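Long-range contact in putative hemin storage protein (Bordetella bronchiseptica, PDB 6AU1), which is the glycoside hydrolase domain of PgaB (BpsB), which cleaves the deacetylated form of the biofilm polysaccharide poly-beta-1,6-N-acetylglucosamine: residues E300-R304 against L317-M321. Residues are numbered along the deposited sequence; the frame is centred on the assembly and turned at random.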
# COMPACT_ATOMS: atom_id res chain seq x y z
N GLU A 300 -10.80 -0.86 -2.35
CA GLU A 300 -10.50 0.29 -1.51
C GLU A 300 -10.89 1.58 -2.23
O GLU A 300 -10.27 1.95 -3.23
CB GLU A 300 -9.03 0.31 -1.12
CG GLU A 300 -8.70 1.39 -0.12
CD GLU A 300 -7.35 1.19 0.53
OE1 GLU A 300 -6.53 0.39 0.02
OE2 GLU A 300 -7.11 1.84 1.57
N LEU A 301 -11.91 2.24 -1.71
CA LEU A 301 -12.49 3.42 -2.35
C LEU A 301 -11.83 4.68 -1.83
O LEU A 301 -11.19 4.66 -0.78
CB LEU A 301 -14.00 3.48 -2.06
CG LEU A 301 -14.77 2.24 -2.46
CD1 LEU A 301 -16.15 2.26 -1.82
CD2 LEU A 301 -14.90 2.19 -3.98
N GLN A 302 -11.97 5.79 -2.56
CA GLN A 302 -11.40 7.04 -2.05
C GLN A 302 -12.48 7.90 -1.41
O GLN A 302 -13.58 8.05 -1.96
CB GLN A 302 -10.68 7.81 -3.16
CG GLN A 302 -11.55 8.32 -4.29
CD GLN A 302 -10.71 8.92 -5.42
OE1 GLN A 302 -10.64 8.37 -6.51
NE2 GLN A 302 -10.07 10.07 -5.16
N ALA A 303 -12.16 8.45 -0.24
CA ALA A 303 -13.08 9.34 0.47
C ALA A 303 -12.69 10.80 0.29
O ALA A 303 -13.41 11.71 0.72
CB ALA A 303 -13.10 8.99 1.96
N ARG A 304 -11.55 11.03 -0.35
CA ARG A 304 -11.06 12.38 -0.57
C ARG A 304 -10.61 12.54 -2.01
O ARG A 304 -10.07 11.61 -2.62
CB ARG A 304 -9.92 12.70 0.41
CG ARG A 304 -9.33 14.09 0.27
CD ARG A 304 -8.48 14.48 1.49
NE ARG A 304 -7.93 15.82 1.34
CZ ARG A 304 -8.59 16.94 1.63
NH1 ARG A 304 -9.83 16.88 2.10
NH2 ARG A 304 -8.00 18.11 1.44
N LEU A 317 -19.68 8.14 -1.84
CA LEU A 317 -18.94 7.01 -1.32
C LEU A 317 -19.88 5.84 -0.99
O LEU A 317 -19.60 4.68 -1.32
CB LEU A 317 -18.15 7.43 -0.08
CG LEU A 317 -17.24 6.40 0.58
CD1 LEU A 317 -16.20 5.92 -0.41
CD2 LEU A 317 -16.57 7.01 1.82
N ARG A 318 -20.99 6.16 -0.34
CA ARG A 318 -21.96 5.13 0.01
C ARG A 318 -22.54 4.49 -1.25
O ARG A 318 -22.76 3.27 -1.29
CB ARG A 318 -23.08 5.69 0.88
CG ARG A 318 -24.00 4.62 1.47
CD ARG A 318 -25.05 5.24 2.39
NE ARG A 318 -25.91 4.24 3.03
CZ ARG A 318 -26.92 3.63 2.42
NH1 ARG A 318 -27.21 3.91 1.15
NH2 ARG A 318 -27.66 2.73 3.07
N ARG A 319 -22.80 5.30 -2.27
CA ARG A 319 -23.37 4.75 -3.51
C ARG A 319 -22.39 3.77 -4.14
O ARG A 319 -22.81 2.77 -4.73
CB ARG A 319 -23.71 5.85 -4.52
CG ARG A 319 -24.98 6.62 -4.22
CD ARG A 319 -25.22 7.66 -5.31
NE ARG A 319 -26.12 8.73 -4.87
CZ ARG A 319 -26.07 9.98 -5.32
NH1 ARG A 319 -25.15 10.33 -6.22
NH2 ARG A 319 -26.92 10.88 -4.87
N GLN A 320 -21.09 4.05 -4.02
CA GLN A 320 -20.09 3.13 -4.55
C GLN A 320 -20.12 1.81 -3.76
O GLN A 320 -20.05 0.73 -4.34
CB GLN A 320 -18.68 3.74 -4.51
CG GLN A 320 -18.50 4.84 -5.54
CD GLN A 320 -17.08 5.38 -5.55
OE1 GLN A 320 -16.40 5.38 -4.53
NE2 GLN A 320 -16.63 5.82 -6.72
N MET A 321 -20.27 1.91 -2.44
CA MET A 321 -20.34 0.71 -1.62
C MET A 321 -21.60 -0.10 -1.94
O MET A 321 -21.53 -1.32 -2.03
CB MET A 321 -20.29 1.07 -0.14
CG MET A 321 -18.92 1.60 0.28
SD MET A 321 -18.93 2.16 1.99
CE MET A 321 -17.24 2.74 2.14
O HOH W 1 -13.56 5.31 -4.97
O HOH W 2 -15.81 7.98 -3.78
O HOH W 3 -13.89 7.67 -6.95
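In this (β/α)8-type barrel, strand 297-305 runs parallel to its neighbours 262-266 and 332-335, and helix 314-326 is the connection that leads back from it to strand 332-335. The contact therefore joins the first strand of a right-handed β-α-β crossover to its helix: strand 300-302 and helix 317-321 run nearly antiparallel, at 156°, with their axes 9.4 Å apart at closest approach. L317 points toward the strand; its CD1 lies 3.7 Å from L301 CB, and its CD2 4.0 Å from CB of A303, just past segment 300-302. The small A303 fits a place where the backbones come closest, 6.6 Å between the CA atoms of A303 and L317. R318 turns away from the strand and forms a salt bridge with D351 of helix 346-353, while R319 is exposed, so its long charged side chain can stay in solvent. Q320 returns to the interface where the seam becomes polar: its OE1 accepts hydrogen bonds from water 1, which accepts from Q302 N at 2.9 Å, and from water 2, which donates to Q302 O at 2.9 Å. L301, pointing at the helix, offers a branched apolar side chain that fills the space between, touched by L317, Q320 and M321. The flexible, unbranched M321 leaves its CA sideways yet brings CG to 3.5 Å from L301 CD1.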